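Local coordinates for protein interferon (Danio rerio, PDB 3PIV) that probably acts as a secreted antiviral cytokine of the type I interferon family, signalling by binding a cell-surface cytokine receptor, at residues 8-11 with 12-16; 124-127 with 128-132; 107-111 with 112-116. All blocks are in the same frame, centred on the assembly; numbering follows the deposited sequence.

Contact 1 of 3, residues 8-11 with 12-16; sequences GRYR and IITTE
Arg11 meets Thr14 and Thr15 one helical turn further on, and its carbonyl accepts two bonds from one residue, Thr15. Arg11 O takes the backbone N-H of Thr15 at 2.8 Å in a nearly straight bond (168° at the hydrogen), and Thr15 OG1 donates to the same oxygen from above the carbonyl plane, 3.1 Å from Arg11 O. The threonine hydroxyl can bend back in this way because its chi1 of -65° sets OG1 beside its own backbone N. Two donors thus grip one carbonyl oxygen.

The Arg11 side chain leaves the backbone with CG opposite the N (chi1 -179°), kinks once at chi2 and then runs forward past the two threonines. Its NH1 lies 3.7 Å from the methyl CG2 of Thr14, while the chain passes Thr15 at about a right angle. The guanidinium is destined for Asp152 on helix 134-158, where NH1 forms a salt bridge; Thr14 OG1 hydrogen-bonds to the other carboxylate oxygen of the same aspartate, so Arg11 and Thr14 grasp one acid together.

Ile12 packs back on Arg9 instead. Its CG1 approaches Arg9 CB at 4.1 Å, and its backbone N bonds to Arg9 O at 2.9 Å. On the buried side, Thr14 OG1 sits at the edge of the Tyr10 ring, 3.6 Å from Tyr10 CD2. That ring reaches inward to helices 48-66, 79-101 and 134-158, touching Leu55, Leu59, Lys92 and Met151.

These are the opening turns of the first helix of a four-helix-bundle cytokine, with Tyr10 turned into the core and an arginine-threonine pair clasping an aspartate of the C-terminal helix.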
loop_
_atom_site.group_PDB
_atom_site.type_symbol
_atom_site.label_atom_id
_atom_site.label_comp_id
_atom_site.label_asym_id
_atom_site.label_seq_id
_atom_site.Cartn_x
_atom_site.Cartn_y
_atom_site.Cartn_z
ATOM N N GLY A 8 17.172 0.702 -0.037
ATOM C CA GLY A 8 17.934 1.460 -1.007
ATOM C C GLY A 8 17.215 1.554 -2.333
ATOM O O GLY A 8 16.613 0.587 -2.797
ATOM N N ARG A 9 17.277 2.733 -2.944
ATOM C CA ARG A 9 16.658 2.948 -4.243
ATOM C C ARG A 9 15.137 2.774 -4.192
ATOM O O ARG A 9 14.501 2.496 -5.209
ATOM C CB ARG A 9 17.284 2.020 -5.285
ATOM C CG ARG A 9 18.706 2.426 -5.688
ATOM C CD ARG A 9 19.393 1.377 -6.581
ATOM N NE ARG A 9 18.766 1.234 -7.896
ATOM C CZ ARG A 9 18.147 0.134 -8.319
ATOM N NH1 ARG A 9 18.074 -0.931 -7.529
ATOM N NH2 ARG A 9 17.607 0.096 -9.533
ATOM N N TYR A 10 14.562 2.975 -3.009
ATOM C CA TYR A 10 13.127 2.794 -2.810
ATOM C C TYR A 10 12.328 3.758 -3.676
ATOM O O TYR A 10 11.225 3.451 -4.106
ATOM C CB TYR A 10 12.752 2.973 -1.333
ATOM C CG TYR A 10 11.396 2.400 -0.993
ATOM C CD1 TYR A 10 11.279 1.132 -0.433
ATOM C CD2 TYR A 10 10.230 3.116 -1.252
ATOM C CE1 TYR A 10 10.040 0.598 -0.123
ATOM C CE2 TYR A 10 8.983 2.589 -0.952
ATOM C CZ TYR A 10 8.895 1.329 -0.389
ATOM O OH TYR A 10 7.665 0.797 -0.090
ATOM N N ARG A 11 12.899 4.931 -3.923
ATOM C CA ARG A 11 12.256 5.947 -4.741
ATOM C C ARG A 11 11.919 5.333 -6.092
ATOM O O ARG A 11 10.918 5.664 -6.711
ATOM C CB ARG A 11 13.172 7.167 -4.885
ATOM C CG ARG A 11 12.587 8.302 -5.712
ATOM C CD ARG A 11 11.309 8.858 -5.088
ATOM N NE ARG A 11 10.631 9.767 -6.012
ATOM C CZ ARG A 11 9.470 10.376 -5.774
ATOM N NH1 ARG A 11 8.825 10.187 -4.624
ATOM N NH2 ARG A 11 8.952 11.180 -6.700
ATOM N N ILE A 12 12.747 4.397 -6.529
ATOM C CA ILE A 12 12.487 3.669 -7.768
ATOM C C ILE A 12 11.169 2.879 -7.729
ATOM O O ILE A 12 10.411 2.871 -8.700
ATOM C CB ILE A 12 13.635 2.702 -8.085
ATOM C CG1 ILE A 12 14.930 3.482 -8.295
ATOM C CG2 ILE A 12 13.284 1.827 -9.273
ATOM C CD1 ILE A 12 14.788 4.636 -9.231
ATOM N N ILE A 13 10.913 2.209 -6.609
ATOM C CA ILE A 13 9.672 1.455 -6.424
ATOM C C ILE A 13 8.518 2.424 -6.442
ATOM O O ILE A 13 7.480 2.175 -7.062
ATOM C CB ILE A 13 9.646 0.725 -5.061
ATOM C CG1 ILE A 13 10.737 -0.344 -4.993
ATOM C CG2 ILE A 13 8.283 0.105 -4.815
ATOM C CD1 ILE A 13 10.964 -1.090 -6.295
ATOM N N THR A 14 8.711 3.540 -5.747
ATOM C CA THR A 14 7.700 4.581 -5.663
ATOM C C THR A 14 7.323 5.118 -7.036
ATOM O O THR A 14 6.152 5.188 -7.384
ATOM C CB THR A 14 8.183 5.750 -4.788
ATOM O OG1 THR A 14 8.425 5.288 -3.448
ATOM C CG2 THR A 14 7.156 6.857 -4.783
ATOM N N THR A 15 8.327 5.518 -7.804
ATOM C CA THR A 15 8.113 6.065 -9.134
ATOM C C THR A 15 7.440 5.067 -10.086
ATOM O O THR A 15 6.412 5.367 -10.697
ATOM C CB THR A 15 9.451 6.498 -9.756
ATOM O OG1 THR A 15 10.000 7.584 -8.999
ATOM C CG2 THR A 15 9.242 6.931 -11.191
ATOM N N GLU A 16 8.027 3.885 -10.215
ATOM C CA GLU A 16 7.469 2.893 -11.129
ATOM C C GLU A 16 6.047 2.488 -10.713
ATOM O O GLU A 16 5.155 2.407 -11.554
ATOM C CB GLU A 16 8.382 1.670 -11.234
ATOM C CG GLU A 16 9.768 1.988 -11.753
ATOM C CD GLU A 16 10.632 0.743 -11.970
ATOM O OE1 GLU A 16 10.373 -0.306 -11.334
ATOM O OE2 GLU A 16 11.585 0.819 -12.780
#

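Contact 2 of 3, residues 124-127 with 128-132; sequences KKIL and KKKQY
Leu127 and Tyr132 form the compact end of this contact, where the helix stops. Leu127 O receives the backbone N-H of Tyr132 at 2.7 Å, and Gln131, with positive phi, is the C' residue of a Schellman motif whose second bond runs from Gln131 N to Lys128 O. The turn folds the tyrosine back beneath the last helical turn: Leu127 O lies over one face of its ring, toward the rim, and Leu127 CB touches Tyr132 CE1 at 3.8 Å. Leu127 itself is buried against Ala136, Trp137 and Ile140 of helix 134-158, while the Tyr132 ring stacks with that of His71.

At the ring's edge the packing gives way to lysine. Lys124, bent at chi2 and chi4, brings its CE near the plane of the ring, 3.4 Å from Tyr132 OH. Its aliphatic part also crosses the side chain of Lys128, which doubles back along the helix until Lys128 NZ is 3.9 Å from Lys124 CG. The two ammonium nitrogens, Lys124 NZ and Lys128 NZ, end 4.0 Å apart.

The solvent side belongs to Lys125 and Lys129. Lys125 is extended from the backbone outward, with CG opposite the N (chi1 180°), and Lys129, also extended beyond CG, slants across it. Their NZ atoms are modelled 3.3 Å from each other, two donors with no bond between them. The carbons beneath are closer than usual, so the exact placing of these exposed ends is doubtful.

With like charges gathered along the last helical turns, the surface is strongly basic. Such crowding may ease loss of a proton from one of Lys124 and Lys128; the cohesion comes from the backbone bonds and the Leu127-Tyr132 packing, not from the ammonium ends.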
loop_
_atom_site.group_PDB
_atom_site.type_symbol
_atom_site.label_atom_id
_atom_site.label_comp_id
_atom_site.label_asym_id
_atom_site.label_seq_id
_atom_site.Cartn_x
_atom_site.Cartn_y
_atom_site.Cartn_z
ATOM N N LYS A 124 -11.870 -2.448 1.979
ATOM C CA LYS A 124 -12.554 -3.604 1.412
ATOM C C LYS A 124 -14.071 -3.517 1.684
ATOM O O LYS A 124 -14.893 -3.789 0.802
ATOM C CB LYS A 124 -11.969 -4.890 1.985
ATOM C CG LYS A 124 -12.482 -6.158 1.311
ATOM C CD LYS A 124 -11.749 -6.425 -0.002
ATOM C CE LYS A 124 -12.427 -7.526 -0.805
ATOM N NZ LYS A 124 -12.712 -8.733 0.039
ATOM N N LYS A 125 -14.435 -3.128 2.905
ATOM C CA LYS A 125 -15.835 -2.970 3.257
ATOM C C LYS A 125 -16.534 -2.002 2.322
ATOM O O LYS A 125 -17.647 -2.257 1.876
ATOM C CB LYS A 125 -15.987 -2.481 4.698
ATOM C CG LYS A 125 -17.443 -2.296 5.091
ATOM C CD LYS A 125 -17.603 -1.936 6.557
ATOM C CE LYS A 125 -19.040 -2.167 7.008
ATOM N NZ LYS A 125 -19.334 -1.563 8.341
ATOM N N ILE A 126 -15.869 -0.885 2.033
ATOM C CA ILE A 126 -16.425 0.132 1.152
ATOM C C ILE A 126 -16.666 -0.429 -0.246
ATOM O O ILE A 126 -17.696 -0.166 -0.877
ATOM C CB ILE A 126 -15.476 1.339 1.051
ATOM C CG1 ILE A 126 -15.590 2.216 2.299
ATOM C CG2 ILE A 126 -15.757 2.139 -0.213
ATOM C CD1 ILE A 126 -14.449 3.199 2.453
ATOM N N LEU A 127 -15.704 -1.197 -0.742
ATOM C CA LEU A 127 -15.812 -1.748 -2.086
ATOM C C LEU A 127 -17.027 -2.672 -2.172
ATOM O O LEU A 127 -17.734 -2.706 -3.179
ATOM C CB LEU A 127 -14.532 -2.505 -2.461
ATOM C CG LEU A 127 -13.289 -1.703 -2.844
ATOM C CD1 LEU A 127 -12.102 -2.646 -2.940
ATOM C CD2 LEU A 127 -13.499 -0.971 -4.171
ATOM N N LYS A 128 -17.255 -3.427 -1.105
ATOM C CA LYS A 128 -18.381 -4.350 -1.043
ATOM C C LYS A 128 -19.743 -3.638 -0.958
ATOM O O LYS A 128 -20.671 -3.978 -1.695
ATOM C CB LYS A 128 -18.192 -5.341 0.107
ATOM C CG LYS A 128 -17.546 -6.652 -0.335
ATOM C CD LYS A 128 -16.355 -7.070 0.531
ATOM C CE LYS A 128 -16.768 -7.449 1.952
ATOM N NZ LYS A 128 -15.627 -8.000 2.742
ATOM N N LYS A 129 -19.847 -2.651 -0.066
ATOM C CA LYS A 129 -21.056 -1.836 0.077
ATOM C C LYS A 129 -21.473 -1.263 -1.256
ATOM O O LYS A 129 -22.661 -1.149 -1.550
ATOM C CB LYS A 129 -20.816 -0.670 1.038
ATOM C CG LYS A 129 -21.366 -0.876 2.431
ATOM C CD LYS A 129 -20.660 0.038 3.429
ATOM C CE LYS A 129 -20.822 -0.451 4.869
ATOM N NZ LYS A 129 -20.076 0.399 5.845
ATOM N N LYS A 130 -20.485 -0.890 -2.059
ATOM C CA LYS A 130 -20.749 -0.223 -3.322
ATOM C C LYS A 130 -20.763 -1.216 -4.468
ATOM O O LYS A 130 -20.754 -0.816 -5.628
ATOM C CB LYS A 130 -19.691 0.842 -3.597
ATOM C CG LYS A 130 -19.453 1.805 -2.453
ATOM C CD LYS A 130 -20.286 3.060 -2.616
ATOM C CE LYS A 130 -19.618 4.258 -1.944
ATOM N NZ LYS A 130 -20.355 5.525 -2.218
ATOM N N GLN A 131 -20.767 -2.506 -4.151
ATOM C CA GLN A 131 -20.826 -3.519 -5.198
ATOM C C GLN A 131 -19.699 -3.320 -6.217
ATOM O O GLN A 131 -19.905 -3.500 -7.418
ATOM C CB GLN A 131 -22.178 -3.441 -5.915
ATOM C CG GLN A 131 -23.381 -3.245 -4.986
ATOM C CD GLN A 131 -24.595 -2.668 -5.707
ATOM O OE1 GLN A 131 -25.606 -3.347 -5.885
ATOM N NE2 GLN A 131 -24.493 -1.410 -6.132
ATOM N N TYR A 132 -18.518 -2.926 -5.735
ATOM C CA TYR A 132 -17.327 -2.816 -6.585
ATOM C C TYR A 132 -17.597 -1.958 -7.817
ATOM O O TYR A 132 -17.232 -2.315 -8.937
ATOM C CB TYR A 132 -16.814 -4.201 -7.000
ATOM C CG TYR A 132 -16.394 -5.098 -5.845
ATOM C CD1 TYR A 132 -15.122 -4.999 -5.284
ATOM C CD2 TYR A 132 -17.261 -6.052 -5.326
ATOM C CE1 TYR A 132 -14.728 -5.809 -4.225
ATOM C CE2 TYR A 132 -16.879 -6.874 -4.261
ATOM C CZ TYR A 132 -15.607 -6.749 -3.721
ATOM O OH TYR A 132 -15.215 -7.554 -2.671
#

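Contact 3 of 3, residues 107-111 with 112-116; sequences AHKES and YEIRI
An extended backbone through Lys109 and Glu110 turns helical at Ser111, with Glu110 at the N-cap position: Glu110 O takes weak bonds from the N-H groups of Glu113 and Ile114, and a firm bond follows from Arg115 N to Ser111 O at 2.9 Å. Glu110 then lays its CB over one face of the Tyr112 ring. Glu110 CB stands 3.6 Å from the centroid of the Tyr112 ring and 18° off its normal, a CH-pi contact. Beyond it, Glu110 CG lies 3.6 Å from Tyr112 OH, and the carboxylate is turned only 20° from the plane of the ring.

The tyrosine gets there by an unusual start for a helix residue: CG lies between backbone N and carbonyl carbon (chi1 57°), which swings the ring back toward the helix start and under the glutamate. Its hydroxyl goes on to hydrogen-bond Asp50 OD1, and the ring is buried against Leu39, Met43 and Lys53, so it is fixed by the Asp50 bond at its hydroxyl as well as by Glu110 over one face.

Lys109 works the other flank. Its CD presses on Ile114 CG1 at a tight 3.5 Å, and its chain crosses Glu113 at about a right angle, Lys109 CG being 3.9 Å from Glu113 OE1. The charged ends come close without pairing, with Lys109 NZ 4.7 Å from Glu113 OE2; any attraction between them is probably weak, at a distance beyond a salt bridge.

Arg115 runs its methylene chain along the carbonyl of Ser111 before passing on to Leu39 and Leu42 of helix 37-44.

This is the N-terminal start of a helix in the interferon bundle, where the linker from helix 79-101 ends and Tyr112 docks the first turn of helix 111-129 on helices 37-44 and 48-66.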
loop_
_atom_site.group_PDB
_atom_site.type_symbol
_atom_site.label_atom_id
_atom_site.label_comp_id
_atom_site.label_asym_id
_atom_site.label_seq_id
_atom_site.Cartn_x
_atom_site.Cartn_y
_atom_site.Cartn_z
ATOM N N ALA A 107 6.637 -8.012 22.320
ATOM C CA ALA A 107 5.771 -8.329 23.455
ATOM C C ALA A 107 4.277 -8.354 23.135
ATOM O O ALA A 107 3.580 -9.310 23.474
ATOM C CB ALA A 107 6.046 -7.357 24.601
ATOM N N HIS A 108 3.782 -7.292 22.506
ATOM C CA HIS A 108 2.381 -7.234 22.106
ATOM C C HIS A 108 2.299 -6.881 20.630
ATOM O O HIS A 108 3.216 -6.262 20.091
ATOM C CB HIS A 108 1.627 -6.176 22.915
ATOM C CG HIS A 108 1.808 -6.287 24.401
ATOM N ND1 HIS A 108 2.438 -5.315 25.145
ATOM C CD2 HIS A 108 1.422 -7.246 25.279
ATOM C CE1 HIS A 108 2.440 -5.671 26.421
ATOM N NE2 HIS A 108 1.831 -6.837 26.527
ATOM N N LYS A 109 1.205 -7.260 19.978
ATOM C CA LYS A 109 0.977 -6.820 18.605
ATOM C C LYS A 109 1.122 -5.300 18.558
ATOM O O LYS A 109 0.542 -4.584 19.379
ATOM C CB LYS A 109 -0.406 -7.247 18.106
ATOM C CG LYS A 109 -0.490 -7.368 16.587
ATOM C CD LYS A 109 -1.930 -7.476 16.091
ATOM C CE LYS A 109 -2.594 -8.752 16.570
ATOM N NZ LYS A 109 -3.753 -9.126 15.701
ATOM N N GLU A 110 1.933 -4.806 17.629
ATOM C CA GLU A 110 2.160 -3.369 17.525
ATOM C C GLU A 110 0.874 -2.678 17.087
ATOM O O GLU A 110 0.083 -3.230 16.311
ATOM C CB GLU A 110 3.294 -3.066 16.540
ATOM C CG GLU A 110 4.681 -3.469 17.026
ATOM C CD GLU A 110 5.076 -2.803 18.353
ATOM O OE1 GLU A 110 4.619 -1.666 18.628
ATOM O OE2 GLU A 110 5.853 -3.424 19.118
ATOM N N SER A 111 0.658 -1.471 17.582
ATOM C CA SER A 111 -0.555 -0.756 17.243
ATOM C C SER A 111 -0.593 -0.407 15.752
ATOM O O SER A 111 -1.667 -0.286 15.165
ATOM C CB SER A 111 -0.677 0.509 18.089
ATOM O OG SER A 111 0.363 1.414 17.781
ATOM N N TYR A 112 0.566 -0.256 15.126
ATOM C CA TYR A 112 0.559 0.056 13.701
ATOM C C TYR A 112 0.018 -1.093 12.848
ATOM O O TYR A 112 -0.680 -0.857 11.869
ATOM C CB TYR A 112 1.911 0.570 13.195
ATOM C CG TYR A 112 3.110 -0.332 13.412
ATOM C CD1 TYR A 112 3.347 -1.431 12.586
ATOM C CD2 TYR A 112 4.033 -0.053 14.416
ATOM C CE1 TYR A 112 4.465 -2.236 12.777
ATOM C CE2 TYR A 112 5.135 -0.846 14.617
ATOM C CZ TYR A 112 5.354 -1.938 13.796
ATOM O OH TYR A 112 6.465 -2.724 14.010
ATOM N N GLU A 113 0.312 -2.333 13.232
ATOM C CA GLU A 113 -0.234 -3.488 12.511
ATOM C C GLU A 113 -1.751 -3.562 12.658
ATOM O O GLU A 113 -2.476 -3.816 11.699
ATOM C CB GLU A 113 0.409 -4.791 12.998
ATOM C CG GLU A 113 -0.208 -6.040 12.365
ATOM C CD GLU A 113 0.441 -7.337 12.833
ATOM O OE1 GLU A 113 1.585 -7.296 13.330
ATOM O OE2 GLU A 113 -0.191 -8.402 12.690
ATOM N N ILE A 114 -2.232 -3.326 13.869
ATOM C CA ILE A 114 -3.663 -3.276 14.123
ATOM C C ILE A 114 -4.366 -2.157 13.336
ATOM O O ILE A 114 -5.377 -2.394 12.674
ATOM C CB ILE A 114 -3.937 -3.109 15.641
ATOM C CG1 ILE A 114 -3.331 -4.295 16.419
ATOM C CG2 ILE A 114 -5.427 -2.959 15.883
ATOM C CD1 ILE A 114 -3.426 -4.208 17.927
ATOM N N ARG A 115 -3.828 -0.941 13.403
ATOM C CA ARG A 115 -4.445 0.203 12.743
ATOM C C ARG A 115 -4.416 0.078 11.223
ATOM O O ARG A 115 -5.428 0.313 10.573
ATOM C CB ARG A 115 -3.782 1.511 13.194
ATOM C CG ARG A 115 -3.796 1.706 14.719
ATOM C CD ARG A 115 -2.960 2.915 15.171
ATOM N NE ARG A 115 -3.464 4.177 14.628
ATOM C CZ ARG A 115 -2.984 5.380 14.939
ATOM N NH1 ARG A 115 -1.992 5.492 15.794
ATOM N NH2 ARG A 115 -3.504 6.466 14.397
ATOM N N ILE A 116 -3.267 -0.297 10.656
ATOM C CA ILE A 116 -3.184 -0.440 9.201
ATOM C C ILE A 116 -4.132 -1.532 8.690
ATOM O O ILE A 116 -4.790 -1.365 7.660
ATOM C CB ILE A 116 -1.727 -0.656 8.686
ATOM C CG1 ILE A 116 -1.648 -0.386 7.180
ATOM C CG2 ILE A 116 -1.204 -2.078 9.011
ATOM C CD1 ILE A 116 -2.019 1.017 6.766
#

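How the contacts relate
From the N terminus the chain first makes contact 1, at the start of helix 10-23, then runs through three further helices before contact 3 opens helix 111-129 and contact 2 closes it. All three are local, joining consecutive residues, so none closes a long loop, and they follow in series without nesting or crossing. Contacts 3 and 2 mark the two ends of one helix, their centres about 25 Å apart; contact 1 lies across the chain's centre from contact 2, about 30 Å between centres. Contact 1 ties helix 10-23 to helix 134-158, contact 3 reaches helices 37-44 and 48-66, and contact 2 leads into helix 134-158.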